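Local coordinates for protein Obg-like ATPase 1 (Schizosaccharomyces pombe, PDB 1NI3) that hydrolyses ATP, and GTP less efficiently, using magnesium as cofactor, and negatively regulates the G2/M transition of the cell cycle, at residues I40-G46 with A61-V65; L262-S266 with M293-I297. Numbering follows the deposited sequence.

From the N terminus, the P-loop helix 33-42 ends and the chain turns through Ser43 to Gly46; interaction 1 then closes a mostly irregular excursion when 61-65 returns as a strand beside that turn. The chain runs on through further strands of the sheet and long helices before interaction 2 opens at strand 262-265, and a largely helical passage brings it back at 293-297, where helix 294-304 sets out. The two closures follow in series, neither crossing the other; their centres are about 14 Å apart and both reach the same sheet. They meet at Leu294, against which Ile40, Ser43 and Leu45 pack, so helix 294-304 bridges the helix 33-42 turn and strand 262-265.

Interaction 1: I40-G46 with A61-V65; sequences ITKSVLG and AKVAV
Val63 (chi1 t) is the apolar centre, held between Leu45 and Ile40. Leu45 (chi1 m, chi2 t) lays CB 3.6 Å from Val63 CG1 and reaches Ala64 CB with CD2 at 4.2 Å. Ile40 (m, t), in the last turn of helix 33-42, points its CA-to-CB bond at the strand and brings CG2 to 3.2 Å from Val63 CG2, while Thr41 CG2 meets Ala61 CB at 3.9 Å. Residues 61-65 are extended. The other segment leaves the helix at Ser43, whose N and OG both bond to Ile40 O (3.1 and 2.9 Å), then turns back so that Gly46 CA lies 4.1 Å from Val63 CA and Leu45 CA 4.8 Å from Ala64 CA. A CB on Gly46 would clash with Ile40 O. At the polar edge Ala64 N donates to Leu45 O at 2.6 Å, nearly straight at 172°, and Val63 CA adds a CA-H...O contact to the same oxygen at 3.3 Å. Strand 60-65 pairs antiparallel with 81-90, and helix 33-42 begins in the P-loop of the G domain. Apolar packing makes up most of the contact, and the bond to Leu45 O, with the CA-H...O contact, ties the turn to the strand at Ala64.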
loop_
_atom_site.group_PDB
_atom_site.type_symbol
_atom_site.label_atom_id
_atom_site.label_comp_id
_atom_site.label_asym_id
_atom_site.label_seq_id
_atom_site.Cartn_x
_atom_site.Cartn_y
_atom_site.Cartn_z
ATOM N N ILE A 40 -5.951 14.323 -1.136
ATOM C CA ILE A 40 -6.305 13.210 -0.282
ATOM C C ILE A 40 -6.692 13.760 1.086
ATOM O O ILE A 40 -7.789 13.523 1.576
ATOM C CB ILE A 40 -5.119 12.252 -0.123
ATOM C CG1 ILE A 40 -4.781 11.613 -1.457
ATOM C CG2 ILE A 40 -5.453 11.197 0.886
ATOM C CD1 ILE A 40 -3.560 10.733 -1.385
ATOM N N THR A 41 -5.773 14.491 1.694
ATOM C CA THR A 41 -5.977 15.089 3.007
ATOM C C THR A 41 -7.253 15.928 3.067
ATOM O O THR A 41 -7.842 16.108 4.133
ATOM C CB THR A 41 -4.812 16.011 3.354
ATOM O OG1 THR A 41 -4.756 17.086 2.406
ATOM C CG2 THR A 41 -3.497 15.242 3.286
ATOM N N LYS A 42 -7.671 16.446 1.914
ATOM C CA LYS A 42 -8.858 17.303 1.814
ATOM C C LYS A 42 -10.206 16.618 1.557
ATOM O O LYS A 42 -11.246 17.186 1.870
ATOM C CB LYS A 42 -8.612 18.360 0.729
ATOM C CG LYS A 42 -9.188 19.742 1.052
ATOM C CD LYS A 42 -8.447 20.418 2.219
ATOM C CE LYS A 42 -8.956 21.848 2.496
ATOM N NZ LYS A 42 -8.301 22.528 3.670
ATOM N N SER A 43 -10.193 15.419 0.979
ATOM C CA SER A 43 -11.429 14.704 0.681
ATOM C C SER A 43 -12.063 14.162 1.949
ATOM O O SER A 43 -11.560 14.386 3.050
ATOM C CB SER A 43 -11.150 13.531 -0.235
ATOM O OG SER A 43 -10.238 12.654 0.389
ATOM N N VAL A 44 -13.163 13.435 1.784
ATOM C CA VAL A 44 -13.867 12.837 2.908
ATOM C C VAL A 44 -13.078 11.664 3.456
ATOM O O VAL A 44 -13.165 11.353 4.636
ATOM C CB VAL A 44 -15.249 12.314 2.480
ATOM C CG1 VAL A 44 -16.164 13.469 2.135
ATOM C CG2 VAL A 44 -15.104 11.385 1.279
ATOM N N LEU A 45 -12.307 11.019 2.589
ATOM C CA LEU A 45 -11.529 9.865 2.998
ATOM C C LEU A 45 -10.258 10.203 3.748
ATOM O O LEU A 45 -9.845 9.463 4.635
ATOM C CB LEU A 45 -11.178 9.008 1.785
ATOM C CG LEU A 45 -12.337 8.317 1.070
ATOM C CD1 LEU A 45 -11.809 7.699 -0.210
ATOM C CD2 LEU A 45 -12.966 7.253 1.962
ATOM N N GLY A 46 -9.629 11.313 3.390
ATOM C CA GLY A 46 -8.398 11.693 4.053
ATOM C C GLY A 46 -8.536 12.895 4.963
ATOM O O GLY A 46 -7.586 13.251 5.662
ATOM N N ALA A 61 -0.857 11.240 6.075
ATOM C CA ALA A 61 -2.295 11.273 5.897
ATOM C C ALA A 61 -2.864 9.898 6.251
ATOM O O ALA A 61 -2.331 8.870 5.822
ATOM C CB ALA A 61 -2.639 11.644 4.455
ATOM N N LYS A 62 -3.912 9.891 7.076
ATOM C CA LYS A 62 -4.599 8.660 7.485
ATOM C C LYS A 62 -5.867 8.602 6.628
ATOM O O LYS A 62 -6.889 9.175 7.005
ATOM C CB LYS A 62 -5.037 8.727 8.958
ATOM C CG LYS A 62 -3.939 8.871 10.007
ATOM C CD LYS A 62 -3.068 7.633 10.069
ATOM C CE LYS A 62 -1.856 7.809 10.975
ATOM N NZ LYS A 62 -0.869 6.712 10.733
ATOM N N VAL A 63 -5.814 7.938 5.478
ATOM C CA VAL A 63 -6.993 7.881 4.611
ATOM C C VAL A 63 -7.904 6.714 4.996
ATOM O O VAL A 63 -7.444 5.585 5.185
ATOM C CB VAL A 63 -6.588 7.735 3.134
ATOM C CG1 VAL A 63 -7.777 8.016 2.219
ATOM C CG2 VAL A 63 -5.452 8.664 2.847
ATOM N N ALA A 64 -9.200 6.980 5.100
ATOM C CA ALA A 64 -10.143 5.938 5.466
ATOM C C ALA A 64 -10.299 4.941 4.340
ATOM O O ALA A 64 -10.532 5.325 3.197
ATOM C CB ALA A 64 -11.486 6.547 5.821
ATOM N N VAL A 65 -10.164 3.658 4.669
ATOM C CA VAL A 65 -10.300 2.602 3.669
ATOM C C VAL A 65 -11.776 2.364 3.398
ATOM O O VAL A 65 -12.550 2.059 4.314
ATOM C CB VAL A 65 -9.724 1.271 4.147
ATOM C CG1 VAL A 65 -9.648 0.312 2.982
ATOM C CG2 VAL A 65 -8.371 1.483 4.792
#

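Interaction 2: L262-S266 with M293-I297; sequences LIPMS and MLPKI
Strand 262-265, weakly bonded, belongs to the P-loop NTPase fold of the G domain, where it runs parallel to 227-232; helix 294-304 packs against this strand. Ile263 is the residue most buried here. Its CA-to-CB bond points at the helix, and with chi1 m and chi2 t its CD1 lies 3.8 Å from each of Lys296 CG, Ile297 CA and Ile297 CG1. Ile263 CG2 meets the selenomethionine methyl, Met293 CE, also at 3.8 Å.

Met293 aims its CA-to-CB bond at the strand. Chi1 and chi2 are both m and chi3 is near -101°, folding the side chain back so that Met293 CE ends 4.5 Å from Pro264 CD. Ile297 comes one turn later, and its N donates a 2.7 Å hydrogen bond to Met293 O; its CB leaves sideways, but m, t rotamers bring Ile297 CD1 to 4.2 Å from SE of Met265, the other selenomethionine. Met265, chi1 p and chi2 t, also sets CB 4.5 Å from Met293 CG.

In register, Ile263 CA faces Ile297 CA at 7.3 Å and Met265 CA faces Met293 CA at 6.5 Å. No hydrogen bond crosses; the backbone bonds of Ile263 and Met265 run to Tyr229, Val231 and Met233. Leu230 packs on Ile263, Met265 and Ile297, and Pro264 touches Met233, a predicted ATP-binding residue. The closest approach between the segments is Met293 CE to Pro264 O, 3.3 Å.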
loop_
_atom_site.group_PDB
_atom_site.type_symbol
_atom_site.label_atom_id
_atom_site.label_comp_id
_atom_site.label_asym_id
_atom_site.label_seq_id
_atom_site.Cartn_x
_atom_site.Cartn_y
_atom_site.Cartn_z
ATOM N N LEU A 262 -2.085 -0.052 -12.762
ATOM C CA LEU A 262 -1.996 1.226 -13.443
ATOM C C LEU A 262 -3.350 1.932 -13.340
ATOM O O LEU A 262 -4.329 1.524 -13.961
ATOM C CB LEU A 262 -1.602 0.969 -14.894
ATOM C CG LEU A 262 -1.100 2.131 -15.735
ATOM C CD1 LEU A 262 -0.644 1.616 -17.089
ATOM C CD2 LEU A 262 -2.203 3.143 -15.898
ATOM N N ILE A 263 -3.389 3.000 -12.548
ATOM C CA ILE A 263 -4.613 3.764 -12.319
ATOM C C ILE A 263 -4.623 5.155 -12.967
ATOM O O ILE A 263 -4.067 6.097 -12.404
ATOM C CB ILE A 263 -4.849 3.959 -10.796
ATOM C CG1 ILE A 263 -4.988 2.599 -10.106
ATOM C CG2 ILE A 263 -6.073 4.822 -10.567
ATOM C CD1 ILE A 263 -5.332 2.689 -8.615
ATOM N N PRO A 264 -5.269 5.310 -14.139
ATOM C CA PRO A 264 -5.306 6.625 -14.787
ATOM C C PRO A 264 -6.180 7.523 -13.933
ATOM O O PRO A 264 -7.305 7.160 -13.591
ATOM C CB PRO A 264 -5.929 6.316 -16.130
ATOM C CG PRO A 264 -6.904 5.246 -15.785
ATOM C CD PRO A 264 -6.071 4.335 -14.900
HETATM N N MSE A 265 -5.667 8.701 -13.607
HETATM C CA MSE A 265 -6.384 9.638 -12.750
HETATM C C MSE A 265 -6.168 11.084 -13.181
HETATM O O MSE A 265 -5.556 11.358 -14.203
HETATM C CB MSE A 265 -5.840 9.509 -11.351
HETATM C CG MSE A 265 -4.435 10.060 -11.252
HETATM SE SE MSE A 265 -4.042 10.390 -9.394
HETATM C CE MSE A 265 -5.450 11.718 -9.118
ATOM N N SER A 266 -6.648 12.000 -12.353
ATOM C CA SER A 266 -6.504 13.422 -12.595
ATOM C C SER A 266 -6.532 14.197 -11.274
ATOM O O SER A 266 -7.598 14.561 -10.778
ATOM C CB SER A 266 -7.621 13.916 -13.515
ATOM O OG SER A 266 -7.686 15.346 -13.504
HETATM N N MSE A 293 -11.365 8.412 -8.369
HETATM C CA MSE A 293 -10.485 7.266 -8.267
HETATM C C MSE A 293 -9.910 7.022 -6.877
HETATM O O MSE A 293 -9.327 5.969 -6.630
HETATM C CB MSE A 293 -9.335 7.419 -9.253
HETATM C CG MSE A 293 -9.817 7.620 -10.632
HETATM SE SE MSE A 293 -10.868 6.063 -11.079
HETATM C CE MSE A 293 -9.515 5.146 -12.124
ATOM N N LEU A 294 -10.057 7.980 -5.966
ATOM C CA LEU A 294 -9.514 7.795 -4.626
ATOM C C LEU A 294 -9.844 6.413 -4.098
ATOM O O LEU A 294 -8.946 5.598 -3.912
ATOM C CB LEU A 294 -10.058 8.842 -3.650
ATOM C CG LEU A 294 -9.418 10.203 -3.876
ATOM C CD1 LEU A 294 -9.874 11.194 -2.824
ATOM C CD2 LEU A 294 -7.907 10.028 -3.832
ATOM N N PRO A 295 -11.139 6.122 -3.895
ATOM C CA PRO A 295 -11.516 4.809 -3.379
ATOM C C PRO A 295 -10.669 3.737 -4.032
ATOM O O PRO A 295 -9.961 3.024 -3.346
ATOM C CB PRO A 295 -12.992 4.723 -3.720
ATOM C CG PRO A 295 -13.097 5.580 -4.955
ATOM C CD PRO A 295 -12.277 6.762 -4.581
ATOM N N LYS A 296 -10.722 3.634 -5.353
ATOM C CA LYS A 296 -9.924 2.633 -6.048
ATOM C C LYS A 296 -8.461 2.718 -5.633
ATOM O O LYS A 296 -7.866 1.702 -5.265
ATOM C CB LYS A 296 -10.000 2.826 -7.555
ATOM C CG LYS A 296 -9.031 1.970 -8.345
ATOM C CD LYS A 296 -9.408 0.500 -8.262
ATOM C CE LYS A 296 -8.649 -0.365 -9.281
ATOM N NZ LYS A 296 -9.030 -0.111 -10.720
ATOM N N ILE A 297 -7.862 3.908 -5.692
ATOM C CA ILE A 297 -6.462 4.026 -5.297
ATOM C C ILE A 297 -6.235 3.440 -3.900
ATOM O O ILE A 297 -5.478 2.476 -3.747
ATOM C CB ILE A 297 -6.001 5.489 -5.324
ATOM C CG1 ILE A 297 -5.914 5.986 -6.775
ATOM C CG2 ILE A 297 -4.634 5.625 -4.645
ATOM C CD1 ILE A 297 -5.635 7.444 -6.920
#